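Local atomic coordinates of putative polysaccharide deacetylase (Bdellovibrio bacteriovorus HD100, PDB entry 5JP6), a protein that is a putative polysaccharide deacetylase of carbohydrate esterase family 4 that probably uses a bound zinc ion to remove acetyl groups from peptidoglycan. Residues W301-D306 with G330-H335; N323-G328 with Y353-S358. The protein carries 1 engineered substitution. All blocks are in the same frame, centred on the assembly; numbering follows the deposited sequence. Where two conformers were deposited one is given.

Contact 1 (W301-D306 with G330-H335); sequences WNIESD and GIVLFH
The carbonyl oxygen of Ile-331 is gripped by two successive amides: Asn-302 N donates to Ile-331 O at 3.1 Å in the plane of the carbonyl, and Ile-303 N reaches the same oxygen at 2.9 Å from a position tilted 27° out of that plane. The Asn-302 side chain returns a bond, its OD1 accepting from Ile-331 N at 2.8 Å, the donor nitrogen lying nearly in line with the side-chain C=O. A chi1 of 66° sets Asn-302 CG between its own N and carbonyl carbon, and the amide then lies beside Gly-330 CA, where no side chain intervenes; ND2 is held by Arg-329 O. Further on, Ile-303 O accepts from Leu-333 N at 3.0 Å, and Ser-305 OG donates to Leu-333 O at 2.6 Å, carrying the pairing on through a side chain beyond the weakly bonded strand around 303-304. The two strands are parallel neighbours joined through helix 313-327, a beta-alpha-beta unit of the NodB-homology domain, whose relatives form an irregular beta/alpha barrel. Apolar groups divide between the two faces of the sheet. On one, the Leu-333 methyl CD2 sits over the Trp-301 six-membered ring, 3.8 Å from its centroid and 16° off the normal, while Leu-333 CB touches CG and CD1 of the indole. The indole's rotation is further fixed at its edge, because Trp-301 NE1 donates to the anti lone pair of Glu-304 OE2 at 3.1 Å. The Trp-301 ring also meets that of Tyr-280, a zinc ligand, the two planes steeply inclined. On the other face, Ile-303 CD1 and CG2 both meet the CG2 methyl of Val-332. Ser-305 CB also packs against Phe-334 CD1 at 3.6 Å.

Contact 2 (N323-G328 with Y353-S358); sequences NVESQG and YNRGYS
Glu-325 receives two polar bonds, one on each carboxylate oxygen, from Arg-355 and Tyr-357, which joins the end of helix 313-327 to the turn after helix 339-354. Arg-355 NH1 donates to Glu-325 OE2 at 2.9 Å in a salt bridge, Glu-325 OE2 accepting with its anti lone pair and lying close to the guanidinium plane. The carboxylate and guanidinium planes are turned 55° apart, and only this one nitrogen meets the acid; Arg-355 NE forms a separate salt bridge with Glu-351. The aliphatic part of the arginine is also near, its CD 3.2 Å from Glu-325 OE2. The second bond is shorter: Tyr-357 OH donates to Glu-325 OE1 at 2.7 Å, arriving from above the carboxylate plane, 50° out of it. A bend at chi2 (-85°) swings Glu-325 CD back toward both partners.

Apolar packing comes from Val-324, whose CG1 lies over the centre of the Tyr-357 ring, 3.6 Å from the centroid. This is a CH-pi contact in which the two side chains run past each other in opposite directions. At the ring's rim, close to its plane, Gly-328 O approaches Tyr-357 CE2 at 3.3 Å. Lys-169 adds a cation-pi interaction with the same ring, and Leu-352 touches both Val-324 and Tyr-357.

Both helices end at a glycine of positive phi: Gly-356 closes helix 339-354 in a Schellman motif between Arg-355 and Tyr-357, and Gly-328 ends helix 313-327 beside the tyrosine. The contact thus pins together two helix ends on the outer layer of the domain. With a cationic donor on one oxygen and a phenol on the other, Glu-325 would be expected to remain ionised, its carboxylate rotation set by both bonds.

Overall arrangement
Helix 313-327 connects the contacts in a compact example of how a beta-alpha-beta unit is locked to its surroundings: contact 1 pairs the two strands it links, and contact 2 fastens its C-terminal end to the turn that follows helix 339-354. Their centres are 12 Å apart, and they touch directly, Glu-304 O lying 2.8 Å from Asn-323 ND2 and Asn-302 ND2 2.8 Å from Gln-327 OE1, both probable hydrogen bonds, with Ile-303 packed against the helix between them. Contact 1 faces the metal site: the Leu-333 side chain is about 6 Å from the zinc ion held by Asp-177, His-227 and Tyr-280. Contact 2 lies farther out, away from that site.

Contact 1 (W301-D306 with G330-H335)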
ATOM      1  N   TRP A 301       4.316  13.121   2.479  1.00 20.74           N
ATOM      2  CA  TRP A 301       5.576  12.398   2.230  1.00 20.47           C
ATOM      3  C   TRP A 301       6.421  13.315   1.329  1.00 22.35           C
ATOM      4  O   TRP A 301       5.904  14.256   0.723  1.00 24.12           O
ATOM      5  CB  TRP A 301       5.367  11.034   1.531  1.00 20.50           C
ATOM      6  CG  TRP A 301       4.748  11.170   0.168  1.00 22.49           C
ATOM      7  CD1 TRP A 301       5.425  11.236  -1.024  1.00 26.31           C
ATOM      8  CD2 TRP A 301       3.368  11.278  -0.139  1.00 24.37           C
ATOM      9  NE1 TRP A 301       4.540  11.409  -2.044  1.00 31.19           N
ATOM     10  CE2 TRP A 301       3.269  11.430  -1.535  1.00 27.10           C
ATOM     11  CE3 TRP A 301       2.196  11.284   0.630  1.00 25.52           C
ATOM     12  CZ2 TRP A 301       2.067  11.571  -2.167  1.00 31.48           C
ATOM     13  CZ3 TRP A 301       1.000  11.424  -0.022  1.00 25.93           C
ATOM     14  CH2 TRP A 301       0.949  11.573  -1.400  1.00 30.07           C
ATOM     15  N   ASN A 302       7.718  13.015   1.231  1.00 21.30           N
ATOM     16  CA  ASN A 302       8.575  13.705   0.263  1.00 21.23           C
ATOM     17  C   ASN A 302       9.391  12.785  -0.632  1.00 21.98           C
ATOM     18  O   ASN A 302      10.002  13.249  -1.573  1.00 25.13           O
ATOM     19  CB  ASN A 302       9.510  14.700   0.941  1.00 22.90           C
ATOM     20  CG  ASN A 302      10.526  14.024   1.818  1.00 22.72           C
ATOM     21  OD1 ASN A 302      10.190  13.263   2.720  1.00 23.59           O
ATOM     22  ND2 ASN A 302      11.796  14.290   1.556  1.00 24.71           N
ATOM     23  N   ILE A 303       9.442  11.508  -0.299  1.00 21.26           N
ATOM     24  CA  ILE A 303      10.198  10.534  -1.087  1.00 21.96           C
ATOM     25  C   ILE A 303       9.185   9.571  -1.737  1.00 20.87           C
ATOM     26  O   ILE A 303       8.565   8.744  -1.053  1.00 21.62           O
ATOM     27  CB  ILE A 303      11.220   9.749  -0.239  1.00 22.70           C
ATOM     28  CG1 ILE A 303      12.246  10.671   0.386  1.00 24.10           C
ATOM     29  CG2 ILE A 303      11.921   8.688  -1.097  1.00 22.62           C
ATOM     30  CD1 ILE A 303      13.005  10.067   1.531  1.00 23.39           C
ATOM     31  N   GLU A 304       9.054   9.678  -3.060  1.00 21.84           N
ATOM     32  CA  GLU A 304       8.145   8.820  -3.836  1.00 22.53           C
ATOM     33  C   GLU A 304       8.842   7.522  -4.250  1.00 21.79           C
ATOM     34  O   GLU A 304       9.991   7.524  -4.640  1.00 23.15           O
ATOM     35  CB  GLU A 304       7.606   9.567  -5.041  1.00 26.96           C
ATOM     36  CG  GLU A 304       6.429  10.414  -4.551  1.00 42.16           C
ATOM     37  CD  GLU A 304       6.118  11.629  -5.336  1.00 47.78           C
ATOM     38  OE1 GLU A 304       6.787  11.898  -6.362  1.00 55.39           O
ATOM     39  OE2 GLU A 304       5.175  12.322  -4.896  1.00 47.80           O
ATOM     40  N   SER A 305       8.107   6.418  -4.141  1.00 21.22           N
ATOM     41  CA  SER A 305       8.524   5.162  -4.709  1.00 21.27           C
ATOM     42  C   SER A 305       8.006   4.944  -6.098  1.00 20.64           C
ATOM     43  O   SER A 305       8.601   4.156  -6.858  1.00 22.72           O
ATOM     44  CB  SER A 305       8.100   3.989  -3.823  1.00 20.84           C
ATOM     45  OG  SER A 305       6.695   3.841  -3.807  1.00 20.54           O
ATOM     46  N   ASP A 306       6.887   5.604  -6.430  1.00 21.90           N
ATOM     47  CA  ASP A 306       6.171   5.297  -7.674  1.00 24.04           C
ATOM     48  C   ASP A 306       5.837   3.792  -7.783  1.00 20.94           C
ATOM     49  O   ASP A 306       5.742   3.261  -8.884  1.00 21.64           O
ATOM     50  CB  ASP A 306       6.984   5.751  -8.891  1.00 29.63           C
ATOM     51  CG  ASP A 306       7.086   7.242  -9.012  1.00 32.52           C
ATOM     52  OD1 ASP A 306       6.259   7.964  -8.458  1.00 39.94           O
ATOM     53  OD2 ASP A 306       7.983   7.659  -9.792  1.00 36.52           O
ATOM     54  N   GLY A 330      13.655  11.941   5.012  1.00 22.84           N
ATOM     55  CA  GLY A 330      12.223  12.217   5.017  1.00 21.86           C
ATOM     56  C   GLY A 330      11.375  10.990   5.044  1.00 20.72           C
ATOM     57  O   GLY A 330      11.754   9.998   5.646  1.00 23.35           O
ATOM     58  N   ILE A 331      10.181  11.123   4.473  1.00 20.69           N
ATOM     59  CA  ILE A 331       9.120  10.138   4.570  1.00 18.69           C
ATOM     60  C   ILE A 331       8.917   9.508   3.209  1.00 19.78           C
ATOM     61  O   ILE A 331       8.672  10.210   2.221  1.00 20.40           O
ATOM     62  CB  ILE A 331       7.811  10.753   5.086  1.00 20.75           C
ATOM     63  CG1 ILE A 331       7.991  11.268   6.513  1.00 21.76           C
ATOM     64  CG2 ILE A 331       6.657   9.752   5.007  1.00 20.72           C
ATOM     65  CD1 ILE A 331       6.803  12.015   7.068  1.00 22.23           C
ATOM     66  N   VAL A 332       9.030   8.177   3.174  1.00 19.14           N
ATOM     67  CA  VAL A 332       8.888   7.407   1.935  1.00 19.10           C
ATOM     68  C   VAL A 332       7.482   6.848   1.820  1.00 18.81           C
ATOM     69  O   VAL A 332       6.998   6.223   2.775  1.00 19.09           O
ATOM     70  CB  VAL A 332       9.871   6.217   1.905  1.00 20.60           C
ATOM     71  CG1 VAL A 332       9.803   5.495   0.544  1.00 21.86           C
ATOM     72  CG2 VAL A 332      11.288   6.680   2.207  1.00 21.86           C
ATOM     73  N   LEU A 333       6.878   7.008   0.649  1.00 18.40           N
ATOM     74  CA  LEU A 333       5.558   6.427   0.363  1.00 19.01           C
ATOM     75  C   LEU A 333       5.674   5.098  -0.401  1.00 16.81           C
ATOM     76  O   LEU A 333       6.111   5.101  -1.564  1.00 19.44           O
ATOM     77  CB  LEU A 333       4.733   7.391  -0.487  1.00 20.81           C
ATOM     78  CG  LEU A 333       3.358   6.879  -0.891  1.00 21.89           C
ATOM     79  CD1 LEU A 333       2.448   6.603   0.312  1.00 23.81           C
ATOM     80  CD2 LEU A 333       2.679   7.847  -1.861  1.00 25.29           C
ATOM     81  N   PHE A 334       5.220   4.020   0.251  1.00 17.46           N
ATOM     82  CA  PHE A 334       5.095   2.661  -0.336  1.00 17.84           C
ATOM     83  C   PHE A 334       3.598   2.294  -0.141  1.00 16.73           C
ATOM     84  O   PHE A 334       2.864   2.884   0.664  1.00 17.49           O
ATOM     85  CB  PHE A 334       5.964   1.619   0.355  1.00 17.63           C
ATOM     86  CG  PHE A 334       7.443   1.674   0.018  1.00 16.79           C
ATOM     87  CD1 PHE A 334       7.916   1.447  -1.305  1.00 18.52           C
ATOM     88  CD2 PHE A 334       8.367   1.874   1.026  1.00 17.45           C
ATOM     89  CE1 PHE A 334       9.264   1.431  -1.549  1.00 19.75           C
ATOM     90  CE2 PHE A 334       9.726   1.821   0.769  1.00 19.20           C
ATOM     91  CZ  PHE A 334      10.152   1.634  -0.513  1.00 20.53           C
ATOM     92  N   HIS A 335       3.213   1.222  -0.827  1.00 16.81           N
ATOM     93  CA  HIS A 335       1.927   0.546  -0.607  1.00 16.94           C
ATOM     94  C   HIS A 335       2.190  -0.922  -0.308  1.00 17.09           C
ATOM     95  O   HIS A 335       2.776  -1.616  -1.141  1.00 18.44           O
ATOM     96  CB  HIS A 335       1.039   0.699  -1.836  1.00 18.63           C
ATOM     97  CG  HIS A 335       0.695   2.119  -2.159  1.00 18.20           C
ATOM     98  ND1 HIS A 335       1.577   2.946  -2.827  1.00 19.50           N
ATOM     99  CD2 HIS A 335      -0.375   2.888  -1.815  1.00 19.76           C
ATOM    100  CE1 HIS A 335       1.037   4.158  -2.900  1.00 21.28           C
ATOM    101  NE2 HIS A 335      -0.138   4.136  -2.296  1.00 22.11           N
TER

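Contact 2 (N323-G328 with Y353-S358)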
ATOM      1  N   ASN A 323      15.327   8.713  -5.352  1.00 21.78           N
ATOM      2  CA  ASN A 323      14.566   9.730  -4.662  1.00 22.41           C
ATOM      3  C   ASN A 323      15.016   9.866  -3.226  1.00 21.79           C
ATOM      4  O   ASN A 323      15.042  10.967  -2.684  1.00 24.40           O
ATOM      5  CB  ASN A 323      13.069   9.447  -4.758  1.00 21.73           C
ATOM      6  CG  ASN A 323      12.498   9.798  -6.115  1.00 24.74           C
ATOM      7  OD1 ASN A 323      13.095  10.545  -6.891  1.00 30.28           O
ATOM      8  ND2 ASN A 323      11.327   9.238  -6.415  1.00 25.52           N
ATOM      9  N   VAL A 324      15.330   8.743  -2.574  1.00 21.42           N
ATOM     10  CA  VAL A 324      15.917   8.823  -1.220  1.00 21.62           C
ATOM     11  C   VAL A 324      17.164   9.692  -1.263  1.00 21.75           C
ATOM     12  O   VAL A 324      17.310  10.626  -0.449  1.00 25.06           O
ATOM     13  CB  VAL A 324      16.280   7.414  -0.658  1.00 22.26           C
ATOM     14  CG1 VAL A 324      17.138   7.534   0.587  1.00 23.57           C
ATOM     15  CG2 VAL A 324      15.005   6.602  -0.377  1.00 21.49           C
ATOM     16  N   GLU A 325      18.062   9.404  -2.213  1.00 22.40           N
ATOM     17  CA  GLU A 325      19.319  10.139  -2.295  1.00 24.90           C
ATOM     18  C   GLU A 325      19.141  11.609  -2.627  1.00 25.32           C
ATOM     19  O   GLU A 325      19.852  12.469  -2.054  1.00 28.78           O
ATOM     20  CB  GLU A 325      20.254   9.453  -3.291  1.00 24.59           C
ATOM     21  CG  GLU A 325      20.652   8.042  -2.930  1.00 28.27           C
ATOM     22  CD  GLU A 325      21.834   7.896  -1.999  1.00 31.29           C
ATOM     23  OE1 GLU A 325      22.169   8.836  -1.259  1.00 34.17           O
ATOM     24  OE2 GLU A 325      22.439   6.784  -2.018  1.00 29.78           O
ATOM     25  N   SER A 326      18.200  11.896  -3.529  1.00 25.87           N
ATOM     26  CA  SER A 326      17.868  13.257  -3.960  1.00 26.64           C
ATOM     27  C   SER A 326      17.376  14.132  -2.795  1.00 26.58           C
ATOM     28  O   SER A 326      17.759  15.279  -2.624  1.00 30.14           O
ATOM     29  CB  SER A 326      16.700  13.192  -4.945  1.00 32.80           C
ATOM     30  OG  SER A 326      17.178  13.088  -6.222  1.00 45.71           O
ATOM     31  N   GLN A 327      16.461  13.550  -2.026  1.00 26.80           N
ATOM     32  CA  GLN A 327      15.876  14.227  -0.880  1.00 27.25           C
ATOM     33  C   GLN A 327      16.799  14.257   0.330  1.00 25.52           C
ATOM     34  O   GLN A 327      16.758  15.212   1.112  1.00 29.22           O
ATOM     35  CB  GLN A 327      14.543  13.573  -0.494  1.00 25.23           C
ATOM     36  CG  GLN A 327      13.464  13.776  -1.512  1.00 25.21           C
ATOM     37  CD  GLN A 327      13.036  15.225  -1.599  1.00 27.73           C
ATOM     38  OE1 GLN A 327      12.740  15.861  -0.581  1.00 29.76           O
ATOM     39  NE2 GLN A 327      13.050  15.765  -2.786  1.00 36.82           N
ATOM     40  N   GLY A 328      17.556  13.178   0.535  1.00 25.17           N
ATOM     41  CA  GLY A 328      18.504  13.069   1.639  1.00 26.14           C
ATOM     42  C   GLY A 328      17.952  12.599   2.967  1.00 24.85           C
ATOM     43  O   GLY A 328      18.704  12.154   3.840  1.00 27.87           O
ATOM     44  N   TYR A 353      20.843   0.684   4.191  1.00 22.13           N
ATOM     45  CA  TYR A 353      21.958   0.441   5.074  1.00 24.50           C
ATOM     46  C   TYR A 353      23.321   0.728   4.399  1.00 24.36           C
ATOM     47  O   TYR A 353      24.144   1.493   4.940  1.00 26.34           O
ATOM     48  CB  TYR A 353      21.905  -1.001   5.574  1.00 24.32           C
ATOM     49  CG  TYR A 353      22.989  -1.337   6.540  1.00 29.90           C
ATOM     50  CD1 TYR A 353      22.879  -0.966   7.876  1.00 37.11           C
ATOM     51  CD2 TYR A 353      24.092  -2.052   6.137  1.00 34.58           C
ATOM     52  CE1 TYR A 353      23.855  -1.301   8.784  1.00 41.34           C
ATOM     53  CE2 TYR A 353      25.079  -2.385   7.041  1.00 41.01           C
ATOM     54  CZ  TYR A 353      24.947  -1.995   8.352  1.00 41.18           C
ATOM     55  OH  TYR A 353      25.923  -2.350   9.214  1.00 51.88           O
ATOM     56  N   ASN A 354      23.480   0.218   3.174  1.00 24.22           N
ATOM     57  CA  ASN A 354      24.702   0.419   2.406  1.00 24.17           C
ATOM     58  C   ASN A 354      24.997   1.903   2.150  1.00 24.25           C
ATOM     59  O   ASN A 354      26.181   2.356   2.124  1.00 27.33           O
ATOM     60  CB  ASN A 354      24.690  -0.338   1.069  1.00 23.33           C
ATOM     61  CG  ASN A 354      24.806  -1.840   1.211  1.00 24.61           C
ATOM     62  OD1 ASN A 354      25.229  -2.361   2.241  1.00 27.64           O
ATOM     63  ND2 ASN A 354      24.404  -2.545   0.134  1.00 24.92           N
ATOM     64  N   ARG A 355      23.938   2.663   1.924  1.00 23.16           N
ATOM     65  CA  ARG A 355      24.019   4.079   1.571  1.00 23.41           C
ATOM     66  C   ARG A 355      24.125   5.014   2.764  1.00 25.68           C
ATOM     67  O   ARG A 355      24.201   6.228   2.565  1.00 28.45           O
ATOM     68  CB  ARG A 355      22.842   4.455   0.659  1.00 23.45           C
ATOM     69  CG  ARG A 355      22.896   3.712  -0.672  1.00 22.30           C
ATOM     70  CD  ARG A 355      21.562   3.740  -1.393  1.00 24.06           C
ATOM     71  NE  ARG A 355      21.590   2.990  -2.652  1.00 22.64           N
ATOM     72  CZ  ARG A 355      21.624   3.505  -3.873  1.00 22.28           C
ATOM     73  NH1 ARG A 355      21.718   4.806  -4.066  1.00 25.41           N
ATOM     74  NH2 ARG A 355      21.630   2.689  -4.915  1.00 24.03           N
ATOM     75  N   GLY A 356      24.110   4.457   3.981  1.00 25.24           N
ATOM     76  CA  GLY A 356      24.308   5.221   5.203  1.00 26.58           C
ATOM     77  C   GLY A 356      23.058   5.809   5.803  1.00 24.73           C
ATOM     78  O   GLY A 356      23.131   6.698   6.658  1.00 29.03           O
ATOM     79  N   TYR A 357      21.906   5.294   5.389  1.00 24.17           N
ATOM     80  CA  TYR A 357      20.628   5.794   5.872  1.00 24.13           C
ATOM     81  C   TYR A 357      20.194   4.969   7.131  1.00 23.63           C
ATOM     82  O   TYR A 357      20.570   3.785   7.290  1.00 27.54           O
ATOM     83  CB  TYR A 357      19.557   5.828   4.734  1.00 24.61           C
ATOM     84  CG  TYR A 357      19.808   6.867   3.663  1.00 24.63           C
ATOM     85  CD1 TYR A 357      20.622   6.592   2.558  1.00 27.76           C
ATOM     86  CD2 TYR A 357      19.259   8.146   3.748  1.00 28.72           C
ATOM     87  CE1 TYR A 357      20.889   7.564   1.627  1.00 30.14           C
ATOM     88  CE2 TYR A 357      19.551   9.102   2.797  1.00 31.57           C
ATOM     89  CZ  TYR A 357      20.379   8.812   1.754  1.00 30.81           C
ATOM     90  OH  TYR A 357      20.637   9.768   0.782  1.00 36.17           O
ATOM     91  N   SER A 358      19.410   5.604   8.011  1.00 25.06           N
ATOM     92  CA  SER A 358      18.819   4.955   9.163  0.50 25.33           C
ATOM     93  C   SER A 358      17.284   5.080   9.098  1.00 24.00           C
ATOM     94  O   SER A 358      16.754   6.063   8.603  1.00 24.81           O
ATOM     95  CB  SER A 358      19.311   5.623  10.451  0.50 28.30           C
ATOM     96  OG  SER A 358      20.711   5.582  10.507  0.50 34.04           O
TER